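A rubisco-like protein (Burkholderia fungorum, PDB 3NWR) is related to the large subunit of ribulose bisphosphate carboxylase, forms a two-fold dimer in the crystal and probably acts as a lyase. Local coordinates at the interface of chains A and B. Numbering follows the deposited sequence. Chains: chain A/B, A rubisco-like protein.

Contact 1: the interface of chains A and B. Residues chain A 198, 284, 286-287, 319, 325; chain B 116-117, 120.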
ATOM      1  N   GLU A 198       5.113  -5.656 -14.985  1.00 12.15           N
ATOM      2  CA  GLU A 198       5.347  -4.817 -13.810  1.00 12.98           C
ATOM      3  C   GLU A 198       6.727  -4.982 -13.162  1.00 12.26           C
ATOM      4  O   GLU A 198       7.173  -4.104 -12.421  1.00 14.15           O
ATOM      5  CB  GLU A 198       4.242  -4.996 -12.762  1.00 15.17           C
ATOM      6  CG  GLU A 198       4.321  -6.287 -11.957  1.00 15.14           C
ATOM      7  CD  GLU A 198       3.739  -7.497 -12.672  1.00 16.70           C
ATOM      8  OE1 GLU A 198       3.231  -7.388 -13.818  1.00 15.62           O
ATOM      9  OE2 GLU A 198       3.783  -8.588 -12.070  1.00 18.84           O
ATOM     10  N   HIS A 284      -1.212  -0.269 -12.877  1.00  9.93           N
ATOM     11  CA  HIS A 284      -1.012  -1.688 -12.613  1.00 11.12           C
ATOM     12  C   HIS A 284      -1.157  -1.905 -11.123  1.00 11.05           C
ATOM     13  O   HIS A 284      -0.470  -1.259 -10.335  1.00 11.20           O
ATOM     14  CB  HIS A 284       0.356  -2.195 -13.092  1.00 11.45           C
ATOM     15  CG  HIS A 284       0.413  -3.685 -13.194  1.00 11.41           C
ATOM     16  ND1 HIS A 284       0.604  -4.495 -12.097  1.00 11.31           N
ATOM     17  CD2 HIS A 284       0.225  -4.516 -14.249  1.00 15.18           C
ATOM     18  CE1 HIS A 284       0.566  -5.762 -12.475  1.00 14.50           C
ATOM     19  NE2 HIS A 284       0.342  -5.803 -13.777  1.00 16.87           N
ATOM     20  N   ASN A 286      -0.502  -4.483  -9.101  1.00 12.38           N
ATOM     21  CA  ASN A 286       0.247  -5.530  -8.405  1.00 13.13           C
ATOM     22  C   ASN A 286       0.441  -5.184  -6.930  1.00 11.21           C
ATOM     23  O   ASN A 286       0.806  -4.057  -6.591  1.00 12.05           O
ATOM     24  CB  ASN A 286       1.584  -5.869  -9.103  1.00 12.97           C
ATOM     25  CG  ASN A 286       2.612  -4.760  -8.996  1.00 11.69           C
ATOM     26  OD1 ASN A 286       3.419  -4.745  -8.077  1.00 13.04           O
ATOM     27  ND2 ASN A 286       2.599  -3.833  -9.959  1.00 12.28           N
ATOM     28  N   GLY A 287       0.156  -6.159  -6.065  1.00 11.78           N
ATOM     29  CA  GLY A 287       0.209  -5.962  -4.631  1.00 12.55           C
ATOM     30  C   GLY A 287      -1.195  -5.908  -4.047  1.00 12.64           C
ATOM     31  O   GLY A 287      -1.371  -6.069  -2.837  1.00 13.01           O
ATOM     32  N   HIS A 319      -8.181  -8.292 -13.455  1.00 12.18           N
ATOM     33  CA  HIS A 319      -7.828  -9.689 -13.680  1.00 12.60           C
ATOM     34  C   HIS A 319      -8.800 -10.292 -14.690  1.00 14.00           C
ATOM     35  O   HIS A 319      -9.203  -9.575 -15.600  1.00 14.05           O
ATOM     36  CB  HIS A 319      -7.615 -10.437 -12.362  1.00 15.86           C
ATOM     37  CG  HIS A 319      -6.368  -9.993 -11.656  1.00 17.03           C
ATOM     38  ND1 HIS A 319      -5.902 -10.581 -10.500  1.00 17.75           N
ATOM     39  CD2 HIS A 319      -5.478  -9.017 -11.965  1.00 17.30           C
ATOM     40  CE1 HIS A 319      -4.785  -9.985 -10.123  1.00 18.62           C
ATOM     41  NE2 HIS A 319      -4.503  -9.032 -10.996  1.00 17.83           N
ATOM     42  N   PHE A 325      -5.184 -16.610 -11.911  1.00 18.78           N
ATOM     43  CA  PHE A 325      -5.018 -16.049 -10.572  1.00 17.71           C
ATOM     44  C   PHE A 325      -6.057 -16.626  -9.597  1.00 18.54           C
ATOM     45  O   PHE A 325      -6.927 -17.419  -9.983  1.00 18.58           O
ATOM     46  CB  PHE A 325      -5.176 -14.519 -10.617  1.00 18.08           C
ATOM     47  CG  PHE A 325      -4.021 -13.775 -11.259  1.00 19.75           C
ATOM     48  CD1 PHE A 325      -2.717 -13.980 -10.850  1.00 21.75           C
ATOM     49  CD2 PHE A 325      -4.266 -12.827 -12.239  1.00 21.83           C
ATOM     50  CE1 PHE A 325      -1.660 -13.269 -11.422  1.00 22.20           C
ATOM     51  CE2 PHE A 325      -3.220 -12.112 -12.816  1.00 25.12           C
ATOM     52  CZ  PHE A 325      -1.914 -12.338 -12.402  1.00 26.33           C
TER
ATOM     53  N   GLY B 116       4.499  -7.690  -5.081  1.00 17.47           N
ATOM     54  CA  GLY B 116       3.689  -7.669  -6.288  1.00 12.29           C
ATOM     55  C   GLY B 116       2.615  -8.728  -6.479  1.00 15.47           C
ATOM     56  O   GLY B 116       1.825  -8.995  -5.573  1.00 17.96           O
ATOM     57  N   ASN B 117       2.590  -9.313  -7.676  1.00 14.93           N
ATOM     58  CA  ASN B 117       1.562 -10.272  -8.079  1.00 17.69           C
ATOM     59  C   ASN B 117       1.683 -11.630  -7.380  1.00 16.58           C
ATOM     60  O   ASN B 117       0.814 -12.476  -7.553  1.00 14.94           O
ATOM     61  CB  ASN B 117       1.592 -10.493  -9.605  1.00 19.64           C
ATOM     62  CG  ASN B 117       0.708  -9.514 -10.391  1.00 23.31           C
ATOM     63  OD1 ASN B 117       0.062  -8.623  -9.831  1.00 23.15           O
ATOM     64  ND2 ASN B 117       0.670  -9.704 -11.717  1.00 26.14           N
ATOM     65  N   ASP B 120      -1.307 -13.112  -5.677  1.00 13.32           N
ATOM     66  CA  ASP B 120      -2.477 -13.508  -6.469  1.00 14.59           C
ATOM     67  C   ASP B 120      -2.358 -14.874  -7.132  1.00 16.10           C
ATOM     68  O   ASP B 120      -3.285 -15.302  -7.822  1.00 15.08           O
ATOM     69  CB  ASP B 120      -2.737 -12.477  -7.571  1.00 13.38           C
ATOM     70  CG  ASP B 120      -3.075 -11.105  -7.026  1.00 20.00           C
ATOM     71  OD1 ASP B 120      -4.057 -10.995  -6.265  1.00 19.99           O
ATOM     72  OD2 ASP B 120      -2.369 -10.143  -7.396  1.00 21.82           O
TER
HETATM   73  O   HOH W   1       4.513  -8.445  -9.475  1.00 16.18           O
HETATM   74  O   HOH W   2      -0.911  -8.794  -5.617  1.00 18.64           O
HETATM   75  O   HOH W   3      -2.242  -7.312 -10.506  1.00 25.67           O
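The ring of A:Phe325 meets the methylene of B:Asp120, with CD1 of the phenyl 3.6 Å from CB of the aspartate. CG anti to the carbonyl carbon (chi1 -72°) points the phenyl toward B:Asp120, and CD1 also passes close to the backbone O of B:Asp120. Within chain A the phenyl packs against A:His319, whose CE1 lies over one of its faces toward the rim. The imidazole presents its edge to the B:Asp120 carboxylate: CG of the aspartate is in the ring plane, 3.7 Å from CE1, and the ring and carboxylate planes are perpendicular (90°).

Next to this cluster B:Asn117 projects into chain A, which hides 79 Å² of it. Its OD1 approaches CB of A:Asn286, while its ND2 lies 3.3 Å from OE2 of A:Glu198, the amide and carboxylate planes turned well apart. A:Asn286 ND2 donates to A:His284 ND1 at 3.0 Å, tilted 32° from the imidazole plane while ND1 lies near the amide plane; its backbone N bonds the same nitrogen.

Water completes the polar rim. The O of water 3 lies 2.9 Å from A:His319 NE2 and 2.7 Å from B:Asn117 OD1; water 2 joins A:Gly287 N, B:Gly116 O and B:Asp120 OD2; water 1 joins A:Glu198 OE2 to B:Asn117 N. A:Glu198 ends the Lys-Asp-Asp-Glu run beginning at carboxylated A:Lys195; in rubisco the matching glutamate binds magnesium, and A:His284 and A:His319 end barrel strands 280-284 and 315-319. Rubisco active sites combine one subunit's barrel with the partner's N-terminal domain, so B:Asn117 probably completes this site across the dimer.

Contact 2: the interface of chains A and B. Residues chain A 293, 326-328; chain B 76-79.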
ATOM      1  N   ARG A 293      -6.959 -10.641  -0.508  1.00 13.83           N
ATOM      2  CA  ARG A 293      -7.189 -12.098  -0.640  1.00 14.96           C
ATOM      3  C   ARG A 293      -7.952 -12.686   0.536  1.00 14.15           C
ATOM      4  O   ARG A 293      -8.662 -13.675   0.369  1.00 16.88           O
ATOM      5  CB  ARG A 293      -5.885 -12.905  -0.778  1.00 15.96           C
ATOM      6  CG  ARG A 293      -5.104 -12.770  -2.083  1.00 21.55           C
ATOM      7  CD  ARG A 293      -5.404 -13.819  -3.173  1.00 21.14           C
ATOM      8  NE  ARG A 293      -5.723 -15.199  -2.762  1.00 17.84           N
ATOM      9  CZ  ARG A 293      -4.940 -16.263  -2.961  1.00 16.42           C
ATOM     10  NH1 ARG A 293      -3.736 -16.142  -3.523  1.00 18.94           N
ATOM     11  NH2 ARG A 293      -5.371 -17.464  -2.598  1.00 18.91           N
ATOM     12  N   ALA A 326      -5.992 -16.197  -8.341  1.00 15.65           N
ATOM     13  CA  ALA A 326      -6.889 -16.697  -7.295  1.00 17.20           C
ATOM     14  C   ALA A 326      -8.295 -16.097  -7.330  1.00 15.68           C
ATOM     15  O   ALA A 326      -9.227 -16.666  -6.767  1.00 18.53           O
ATOM     16  CB  ALA A 326      -6.266 -16.467  -5.923  1.00 16.67           C
ATOM     17  N   GLN A 327      -8.452 -14.945  -7.970  1.00 16.76           N
ATOM     18  CA  GLN A 327      -9.728 -14.232  -7.917  1.00 17.14           C
ATOM     19  C   GLN A 327     -10.884 -14.982  -8.579  1.00 17.90           C
ATOM     20  O   GLN A 327     -10.709 -15.610  -9.621  1.00 18.84           O
ATOM     21  CB  GLN A 327      -9.602 -12.846  -8.550  1.00 15.94           C
ATOM     22  CG  GLN A 327      -8.873 -11.834  -7.674  1.00 17.80           C
ATOM     23  CD  GLN A 327      -7.378 -12.062  -7.633  1.00 20.36           C
ATOM     24  OE1 GLN A 327      -6.780 -12.531  -8.595  1.00 16.89           O
ATOM     25  NE2 GLN A 327      -6.761 -11.728  -6.504  1.00 25.95           N
ATOM     26  N   SER A 328     -12.062 -14.888  -7.969  1.00 17.55           N
ATOM     27  CA  SER A 328     -13.272 -15.515  -8.513  1.00 16.86           C
ATOM     28  C   SER A 328     -13.826 -14.730  -9.690  1.00 16.75           C
ATOM     29  O   SER A 328     -13.580 -13.524  -9.826  1.00 16.05           O
ATOM     30  CB  SER A 328     -14.359 -15.602  -7.439  1.00 17.66           C
ATOM     31  OG  SER A 328     -14.815 -14.305  -7.088  1.00 17.02           O
TER
ATOM     32  N   PRO B  76      -9.233 -18.200   0.321  1.00 19.14           N
ATOM     33  CA  PRO B  76      -9.993 -18.691  -0.834  1.00 18.27           C
ATOM     34  C   PRO B  76      -9.148 -18.645  -2.099  1.00 20.53           C
ATOM     35  O   PRO B  76      -8.232 -17.825  -2.219  1.00 20.50           O
ATOM     36  CB  PRO B  76     -11.139 -17.680  -0.963  1.00 24.39           C
ATOM     37  CG  PRO B  76     -11.236 -17.016   0.365  1.00 26.25           C
ATOM     38  CD  PRO B  76      -9.852 -17.015   0.939  1.00 18.82           C
ATOM     39  N   ASN B  77      -9.460 -19.518  -3.045  1.00 20.70           N
ATOM     40  CA  ASN B  77      -8.749 -19.534  -4.305  1.00 17.31           C
ATOM     41  C   ASN B  77      -9.617 -20.165  -5.380  1.00 19.88           C
ATOM     42  O   ASN B  77      -9.876 -21.365  -5.335  1.00 21.30           O
ATOM     43  CB  ASN B  77      -7.424 -20.292  -4.150  1.00 16.86           C
ATOM     44  CG  ASN B  77      -6.620 -20.314  -5.428  1.00 17.52           C
ATOM     45  OD1 ASN B  77      -7.172 -20.456  -6.516  1.00 17.92           O
ATOM     46  ND2 ASN B  77      -5.306 -20.155  -5.309  1.00 17.67           N
ATOM     47  N   ALA B  78     -10.068 -19.352  -6.333  1.00 19.72           N
ATOM     48  CA  ALA B  78     -11.019 -19.805  -7.349  1.00 20.64           C
ATOM     49  C   ALA B  78     -10.413 -20.787  -8.350  1.00 26.32           C
ATOM     50  O   ALA B  78     -11.097 -21.694  -8.827  1.00 27.05           O
ATOM     51  CB  ALA B  78     -11.630 -18.612  -8.079  1.00 25.89           C
ATOM     52  N   TRP B  79      -9.139 -20.607  -8.675  1.00 20.72           N
ATOM     53  CA  TRP B  79      -8.469 -21.493  -9.615  1.00 21.50           C
ATOM     54  C   TRP B  79      -8.347 -22.893  -9.022  1.00 24.02           C
ATOM     55  O   TRP B  79      -8.640 -23.884  -9.690  1.00 24.41           O
ATOM     56  CB  TRP B  79      -7.093 -20.939 -10.007  1.00 22.39           C
ATOM     57  CG  TRP B  79      -6.422 -21.702 -11.115  1.00 24.64           C
ATOM     58  CD1 TRP B  79      -6.645 -21.571 -12.456  1.00 23.19           C
ATOM     59  CD2 TRP B  79      -5.415 -22.710 -10.972  1.00 24.46           C
ATOM     60  NE1 TRP B  79      -5.839 -22.440 -13.158  1.00 27.05           N
ATOM     61  CE2 TRP B  79      -5.075 -23.150 -12.269  1.00 27.56           C
ATOM     62  CE3 TRP B  79      -4.764 -23.283  -9.871  1.00 27.00           C
ATOM     63  CZ2 TRP B  79      -4.115 -24.137 -12.496  1.00 30.70           C
ATOM     64  CZ3 TRP B  79      -3.809 -24.265 -10.099  1.00 28.50           C
ATOM     65  CH2 TRP B  79      -3.495 -24.682 -11.402  1.00 28.93           C
TER
HETATM   66  O   HOH W   4      -8.327 -15.118  -2.037  1.00 23.42           O
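The carbonyl O of A:Ala326 accepts a hydrogen bond of 2.8 Å from the backbone N of B:Ala78, close to straight at the hydrogen (168°) and approaching at a C=O to donor angle of 137°. B:Ala78 opens helix 78-82, so this acceptor from the other chain lies at the helix N-terminus, where the helix dipole could favour it.

Among the side chains, A:Arg293 makes a polar link. Bent at chi2 and chi3, it brings NH2 to 2.9 Å from the carbonyl O of B:Pro76, with the donor tilted out of the carbonyl plane. B:Pro76 O also meets the O of water 4 at 2.7 Å. The same water lies 2.7 Å from A:Arg293 NE, at the edge of the guanidinium and in its plane, and it reaches the backbone O of A:Arg293 as well. NH2 to B:Pro76 O, and NE to the water, would together limit rotation of the guanidinium.

One face of that flat group is covered by its own chain: CB of A:Ala326 stands 3.2 Å above the plane, over its centre. The methyl is flanked from chain B by B:Asn77, whose CG is 3.9 Å from A:Ala326 CB. With CG anti to the backbone N (chi1 -179°), the asparagine amide is extended toward this methyl, and its plane is almost perpendicular to the guanidinium. On the other side of the backbone bond the methyl of B:Ala78 packs against A:Gln327 O and A:Ser328 CA, at the chain leading into helix 329-340. There CB of B:Ala78 comes to 3.5 Å from CA of A:Ser328.

The C-alpha centres of contact 1 and contact 2 are about 13 Å apart, and they are consecutive in chain A, where A:Phe325 of contact 1 is followed directly by A:Ala326 of contact 2. Chain B contributes separate elements, the 3-10 helix 116-120 to contact 1 and the start of helix 78-82 to contact 2, both from its rubisco N-terminal domain region. Contact 2 thus probably helps hold the segment that also carries the phenyl beside the presumed active site. Two-fold symmetry repeats both contacts with the chains exchanged, giving the dimer two equivalent sites.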